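Local coordinates for protein NADH dehydrogenase, putative (Plasmodium falciparum, PDB 5JWC) that probably passes electrons from NADH through its bound FAD to ubiquinone, as a type II NADH dehydrogenase at the membrane, at residues G39-L44 / L495-K500; F89-K92 / Y96-N99. All coordinates share one frame; numbering follows the deposited sequence.

How the interactions relate
Helix 38-46 joins the two contacts. Its residues 39-44 meet 495-500 in interaction 1, while the same helix touches 89-92 of interaction 2, a short hairpin-like pairing with 96-99; the two centres lie 14 Å apart. Phe41 is shared most directly: its CZ comes to 3.6 Å from CD2 of Phe89, the rings meeting edge to face, and the ring also meets Leu497. Further along the helix, Lys92 NZ lies 2.9 Å from Leu44 O, a probable hydrogen bond. FAD sits at the interaction 1 end, where Gly39 N donates to its phosphate; the Leu90 side chain of interaction 2 is about 13 Å from that cofactor.

Interaction 1: residues G39-L44 / L495-K500. With TRT (fragment of triton X-100), chain T; TRT (fragment of triton X-100), chain J.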
loop_
_atom_site.group_PDB
_atom_site.type_symbol
_atom_site.label_atom_id
_atom_site.label_comp_id
_atom_site.label_asym_id
_atom_site.label_seq_id
_atom_site.Cartn_x
_atom_site.Cartn_y
_atom_site.Cartn_z
ATOM N N GLY A 39 6.145 -10.838 -21.037
ATOM C CA GLY A 39 5.897 -10.988 -22.456
ATOM C C GLY A 39 4.922 -9.953 -22.996
ATOM O O GLY A 39 5.241 -9.198 -23.923
ATOM N N GLY A 40 3.724 -9.931 -22.414
ATOM C CA GLY A 40 2.648 -9.093 -22.914
ATOM C C GLY A 40 2.997 -7.621 -22.909
ATOM O O GLY A 40 2.825 -6.941 -23.920
ATOM N N PHE A 41 3.495 -7.130 -21.776
ATOM C CA PHE A 41 3.846 -5.718 -21.628
ATOM C C PHE A 41 4.998 -5.317 -22.542
ATOM O O PHE A 41 4.952 -4.254 -23.180
ATOM C CB PHE A 41 4.189 -5.399 -20.150
ATOM C CG PHE A 41 4.439 -3.928 -19.864
ATOM C CD1 PHE A 41 3.505 -2.970 -20.190
ATOM C CD2 PHE A 41 5.618 -3.517 -19.268
ATOM C CE1 PHE A 41 3.741 -1.609 -19.916
ATOM C CE2 PHE A 41 5.862 -2.162 -18.982
ATOM C CZ PHE A 41 4.911 -1.212 -19.310
ATOM N N ASN A 42 6.051 -6.127 -22.630
ATOM C CA ASN A 42 7.130 -5.704 -23.518
ATOM C C ASN A 42 6.713 -5.778 -24.991
ATOM O O ASN A 42 7.212 -5.025 -25.808
ATOM C CB ASN A 42 8.408 -6.502 -23.267
ATOM C CG ASN A 42 9.111 -6.047 -22.007
ATOM O OD1 ASN A 42 9.770 -5.024 -21.996
ATOM N ND2 ASN A 42 8.920 -6.778 -20.930
ATOM N N PHE A 43 5.782 -6.653 -25.325
ATOM C CA PHE A 43 5.261 -6.654 -26.691
ATOM C C PHE A 43 4.558 -5.311 -26.955
ATOM O O PHE A 43 4.759 -4.667 -27.998
ATOM C CB PHE A 43 4.299 -7.824 -26.890
ATOM C CG PHE A 43 3.840 -8.004 -28.326
ATOM C CD1 PHE A 43 4.447 -8.946 -29.150
ATOM C CD2 PHE A 43 2.789 -7.249 -28.835
ATOM C CE1 PHE A 43 4.013 -9.141 -30.483
ATOM C CE2 PHE A 43 2.351 -7.417 -30.157
ATOM C CZ PHE A 43 2.967 -8.369 -30.981
ATOM N N LEU A 44 3.723 -4.905 -25.999
ATOM C CA LEU A 44 3.014 -3.634 -26.063
ATOM C C LEU A 44 3.985 -2.458 -26.194
ATOM O O LEU A 44 3.740 -1.526 -26.959
ATOM C CB LEU A 44 2.130 -3.451 -24.811
ATOM C CG LEU A 44 1.203 -2.228 -24.777
ATOM C CD1 LEU A 44 -0.043 -2.502 -25.640
ATOM C CD2 LEU A 44 0.806 -1.830 -23.334
ATOM N N LEU A 495 17.606 -2.030 -16.011
ATOM C CA LEU A 495 16.568 -2.972 -16.430
ATOM C C LEU A 495 15.144 -2.440 -16.186
ATOM O O LEU A 495 14.196 -2.858 -16.861
ATOM C CB LEU A 495 16.762 -4.327 -15.737
ATOM C CG LEU A 495 18.115 -4.992 -16.063
ATOM C CD1 LEU A 495 18.260 -6.332 -15.346
ATOM C CD2 LEU A 495 18.287 -5.170 -17.584
ATOM N N LEU A 496 14.991 -1.502 -15.253
ATOM C CA LEU A 496 13.677 -0.916 -15.000
ATOM C C LEU A 496 13.131 -0.246 -16.286
ATOM O O LEU A 496 13.896 0.256 -17.090
ATOM C CB LEU A 496 13.766 0.074 -13.835
ATOM C CG LEU A 496 13.971 -0.570 -12.465
ATOM C CD1 LEU A 496 14.261 0.503 -11.411
ATOM C CD2 LEU A 496 12.744 -1.434 -12.063
ATOM N N LEU A 497 11.814 -0.267 -16.479
ATOM C CA LEU A 497 11.235 0.087 -17.788
ATOM C C LEU A 497 10.703 1.519 -17.904
ATOM O O LEU A 497 10.086 1.868 -18.917
ATOM C CB LEU A 497 10.121 -0.897 -18.127
ATOM C CG LEU A 497 10.678 -2.326 -18.236
ATOM C CD1 LEU A 497 9.553 -3.301 -18.422
ATOM C CD2 LEU A 497 11.657 -2.418 -19.418
ATOM N N SER A 498 10.927 2.345 -16.882
ATOM C CA SER A 498 10.536 3.752 -16.961
ATOM C C SER A 498 11.404 4.599 -16.044
ATOM O O SER A 498 11.976 4.090 -15.078
ATOM C CB SER A 498 9.065 3.942 -16.590
ATOM O OG SER A 498 8.878 3.720 -15.207
ATOM N N TRP A 499 11.485 5.892 -16.344
ATOM C CA TRP A 499 12.184 6.832 -15.474
ATOM C C TRP A 499 11.495 6.984 -14.119
ATOM O O TRP A 499 12.164 7.187 -13.116
ATOM C CB TRP A 499 12.314 8.193 -16.167
ATOM C CG TRP A 499 13.261 8.131 -17.323
ATOM C CD1 TRP A 499 12.945 8.176 -18.657
ATOM C CD2 TRP A 499 14.680 7.949 -17.252
ATOM N NE1 TRP A 499 14.088 8.058 -19.412
ATOM C CE2 TRP A 499 15.167 7.923 -18.572
ATOM C CE3 TRP A 499 15.588 7.831 -16.195
ATOM C CZ2 TRP A 499 16.518 7.772 -18.866
ATOM C CZ3 TRP A 499 16.932 7.682 -16.487
ATOM C CH2 TRP A 499 17.383 7.649 -17.813
ATOM N N LYS A 500 10.167 6.894 -14.091
ATOM C CA LYS A 500 9.421 6.900 -12.834
ATOM C C LYS A 500 9.949 5.803 -11.885
ATOM O O LYS A 500 10.249 6.056 -10.723
ATOM C CB LYS A 500 7.912 6.696 -13.103
ATOM C CG LYS A 500 7.016 6.703 -11.851
ATOM C CD LYS A 500 6.861 5.301 -11.234
ATOM C CE LYS A 500 6.220 4.311 -12.220
ATOM N NZ LYS A 500 6.226 2.908 -11.678
HETATM O O21 TRT T . 9.864 11.186 -18.069
HETATM C C20 TRT T . 9.329 12.419 -17.623
HETATM C C19 TRT T . 10.431 13.307 -17.032
HETATM O O18 TRT T . 11.013 12.697 -15.840
HETATM C C17 TRT T . 12.120 11.850 -16.113
HETATM C C16 TRT T . 13.245 12.064 -15.049
HETATM O O15 TRT T . 14.305 11.131 -15.419
HETATM C C12 TRT T . 15.178 10.709 -14.359
HETATM C C13 TRT T . 14.643 10.125 -13.178
HETATM C C14 TRT T . 15.505 9.705 -12.163
HETATM C C11 TRT T . 16.556 10.859 -14.520
HETATM C C10 TRT T . 17.421 10.440 -13.496
HETATM C C9 TRT T . 16.892 9.839 -12.338
HETATM C C6 TRT T . 17.853 9.453 -11.223
HETATM C C8 TRT T . 17.352 8.265 -10.382
HETATM C C7 TRT T . 19.251 9.137 -11.755
HETATM C C5 TRT T . 17.870 10.908 -10.614
HETATM C C1 TRT T . 17.576 11.391 -9.138
HETATM C C2 TRT T . 16.494 10.670 -8.322
HETATM C C4 TRT T . 18.930 11.352 -8.431
HETATM C C3 TRT T . 17.098 12.833 -9.263
HETATM C C25 TRT J . 15.861 -7.736 -19.395
HETATM O O24 TRT J . 15.199 -7.816 -18.169
HETATM C C23 TRT J . 15.016 -9.179 -17.791
HETATM C C22 TRT J . 15.179 -9.300 -16.311
HETATM O O21 TRT J . 16.577 -9.551 -15.996
HETATM C C20 TRT J . 16.809 -9.476 -14.599
HETATM C C19 TRT J . 18.145 -10.118 -14.250
HETATM O O18 TRT J . 19.290 -9.407 -14.780
HETATM C C17 TRT J . 20.466 -10.203 -14.744
HETATM C C16 TRT J . 21.655 -9.396 -15.345
HETATM O O15 TRT J . 21.654 -9.434 -16.804
HETATM C C12 TRT J . 22.146 -8.158 -17.233
HETATM C C13 TRT J . 23.400 -7.725 -16.725
HETATM C C14 TRT J . 23.898 -6.464 -17.085
HETATM C C11 TRT J . 21.394 -7.339 -18.073
HETATM C C10 TRT J . 21.895 -6.069 -18.442
HETATM C C9 TRT J . 23.149 -5.634 -17.950
HETATM C C6 TRT J . 23.687 -4.253 -18.344
HETATM C C8 TRT J . 24.460 -4.321 -19.685
HETATM C C7 TRT J . 22.471 -3.348 -18.551
HETATM C C5 TRT J . 24.446 -3.648 -17.085
HETATM C C1 TRT J . 26.015 -3.377 -16.997
HETATM C C2 TRT J . 26.894 -4.595 -17.350
HETATM C C4 TRT J . 26.397 -2.117 -17.789
HETATM C C3 TRT J . 26.329 -3.059 -15.544
#
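Leu497 meets Phe41 through CD1 and lies against the Asn42 amide oxygen with both methyls. The apolar part is the approach of Leu497 CD1 to CE2 of Phe41, 3.9 Å apart, at the ring edge and near the ring plane; the side chains run antiparallel past one another. Phe41 has CG anti to its backbone nitrogen (chi1 -174°), which swings the ring off helix 38-46 so that its CD2-CE2 edge meets the methyl. A stack on Phe63 would restrict the rotation of that ring.

The second contact is polar against apolar. The Asn42 side chain lies roughly perpendicular to that of Leu497, its OD1 4.0 Å from Leu497 CD1 and 4.1 Å from CD2, without a hydrogen bond; ND2 instead donates to Trp38 O one turn back. Helix 38-46 is consistent with the GxGxxG strand-turn-helix of a Rossmann-type, FAD-binding fold, Gly40 being its last glycine. Across the contact, residues 496-498 form the turn between helices 484-495 and 499-515 of the C-terminal region, where Ser498 is the N-cap: its OG accepts from Ser501 N.

Two Triton fragments touch the residues flanking the turn. Leu495 CD1 approaches O18 of the chain J fragment at 3.3 Å, while CE3 of Trp499 lies 3.4 Å from C12 of the chain T fragment, meeting it obliquely. Tyr515 of the second subunit also packs on Trp499.

Interaction 2: residues F89-K92 / Y96-N99; sequences FLRK and YCGN
Leu90 and Gly98 meet through both backbone and side chain. Gly98 N donates to Leu90 O over 2.8 Å, with 162° at the hydrogen and the donor in the carbonyl plane. Two residues along, Lys92 N donates to Tyr96 O at 3.3 Å, a longer bond bent to 150°. These bonds flank Arg91 and Cys97, whose CA atoms are 4.6 Å apart, and their pattern makes the pair an isolated antiparallel bridge. It lies in the loop leading into strand 99-109, whose Asn99 is in turn backbone-bonded to strand 53-57.

From the backbone outward, the Leu90 side chain runs along the Gly98 peptide. CB lies 3.6 Å from Gly98 O and CG remains beside that oxygen. At the fork, CD1 reaches Gly98 O and the carbonyl carbon of Asn99, whereas CD2 approaches Gly98 C at 3.7 Å. With CG anti to the carbonyl carbon (chi1 -71°), the branch points away from Leu90 O, the acceptor of the Gly98 bond.

Cys97 SG touches Arg91 CG at 3.7 Å. The arginine chain then bends at chi3, and its NH2 bonds Asn218 of the second subunit. Lys92 sends NZ to the carbonyl oxygen of Ile47, near the end of helix 38-46.

Besides its N-H hydrogen bond, Leu90 O takes a weaker CA-H contact from Cys97 CA at 3.1 Å; the pairing is thus polar through the backbone, while the leucine hydrocarbon lies along the buried Gly98 peptide.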
loop_
_atom_site.group_PDB
_atom_site.type_symbol
_atom_site.label_atom_id
_atom_site.label_comp_id
_atom_site.label_asym_id
_atom_site.label_seq_id
_atom_site.Cartn_x
_atom_site.Cartn_y
_atom_site.Cartn_z
ATOM N N PHE A 89 1.227 3.556 -20.965
ATOM C CA PHE A 89 2.053 3.240 -22.129
ATOM C C PHE A 89 1.200 2.983 -23.364
ATOM O O PHE A 89 1.654 2.336 -24.305
ATOM C CB PHE A 89 2.945 2.011 -21.831
ATOM C CG PHE A 89 3.817 2.192 -20.618
ATOM C CD1 PHE A 89 5.134 2.617 -20.747
ATOM C CD2 PHE A 89 3.306 1.981 -19.354
ATOM C CE1 PHE A 89 5.932 2.806 -19.617
ATOM C CE2 PHE A 89 4.097 2.170 -18.212
ATOM C CZ PHE A 89 5.414 2.585 -18.349
ATOM N N LEU A 90 -0.041 3.463 -23.354
ATOM C CA LEU A 90 -0.954 3.217 -24.472
ATOM C C LEU A 90 -0.917 4.302 -25.530
ATOM O O LEU A 90 -1.451 4.116 -26.618
ATOM C CB LEU A 90 -2.396 3.048 -23.980
ATOM C CG LEU A 90 -2.762 1.776 -23.218
ATOM C CD1 LEU A 90 -4.227 1.780 -22.819
ATOM C CD2 LEU A 90 -2.439 0.512 -24.048
ATOM N N ARG A 91 -0.294 5.432 -25.221
ATOM C CA ARG A 91 -0.290 6.574 -26.139
ATOM C C ARG A 91 1.136 6.878 -26.583
ATOM O O ARG A 91 1.895 7.493 -25.856
ATOM C CB ARG A 91 -0.932 7.811 -25.480
ATOM C CG ARG A 91 -2.395 7.603 -25.093
ATOM C CD ARG A 91 -2.925 8.663 -24.117
ATOM N NE ARG A 91 -2.130 8.756 -22.894
ATOM C CZ ARG A 91 -2.251 7.915 -21.869
ATOM N NH1 ARG A 91 -3.117 6.904 -21.933
ATOM N NH2 ARG A 91 -1.498 8.074 -20.786
ATOM N N LYS A 92 1.516 6.406 -27.763
ATOM C CA LYS A 92 2.880 6.622 -28.213
ATOM C C LYS A 92 3.020 7.981 -28.892
ATOM O O LYS A 92 2.029 8.631 -29.232
ATOM C CB LYS A 92 3.332 5.486 -29.133
ATOM C CG LYS A 92 3.719 4.237 -28.340
ATOM C CD LYS A 92 4.039 3.037 -29.225
ATOM C CE LYS A 92 4.495 1.864 -28.353
ATOM N NZ LYS A 92 4.186 0.545 -28.934
ATOM N N TYR A 96 -0.628 7.728 -32.230
ATOM C CA TYR A 96 -1.416 6.508 -32.350
ATOM C C TYR A 96 -1.418 5.750 -31.023
ATOM O O TYR A 96 -0.440 5.772 -30.280
ATOM C CB TYR A 96 -0.871 5.635 -33.481
ATOM C CG TYR A 96 -0.925 6.325 -34.825
ATOM C CD1 TYR A 96 -2.035 6.193 -35.655
ATOM C CD2 TYR A 96 0.127 7.132 -35.252
ATOM C CE1 TYR A 96 -2.083 6.840 -36.885
ATOM C CE2 TYR A 96 0.086 7.779 -36.467
ATOM C CZ TYR A 96 -1.018 7.633 -37.281
ATOM O OH TYR A 96 -1.054 8.279 -38.497
ATOM N N CYS A 97 -2.524 5.086 -30.733
ATOM C CA CYS A 97 -2.758 4.534 -29.407
ATOM C C CYS A 97 -3.117 3.058 -29.409
ATOM O O CYS A 97 -3.642 2.521 -30.389
ATOM C CB CYS A 97 -3.878 5.313 -28.702
ATOM S SG CYS A 97 -3.527 7.073 -28.527
ATOM N N GLY A 98 -2.843 2.411 -28.285
ATOM C CA GLY A 98 -3.326 1.072 -28.048
ATOM C C GLY A 98 -4.470 1.134 -27.060
ATOM O O GLY A 98 -4.794 2.204 -26.535
ATOM N N ASN A 99 -5.062 -0.022 -26.795
ATOM C CA ASN A 99 -6.169 -0.142 -25.865
ATOM C C ASN A 99 -5.885 -1.193 -24.805
ATOM O O ASN A 99 -5.078 -2.102 -25.019
ATOM C CB ASN A 99 -7.434 -0.520 -26.632
ATOM C CG ASN A 99 -7.743 0.472 -27.737
ATOM O OD1 ASN A 99 -8.357 1.508 -27.498
ATOM N ND2 ASN A 99 -7.268 0.174 -28.951
#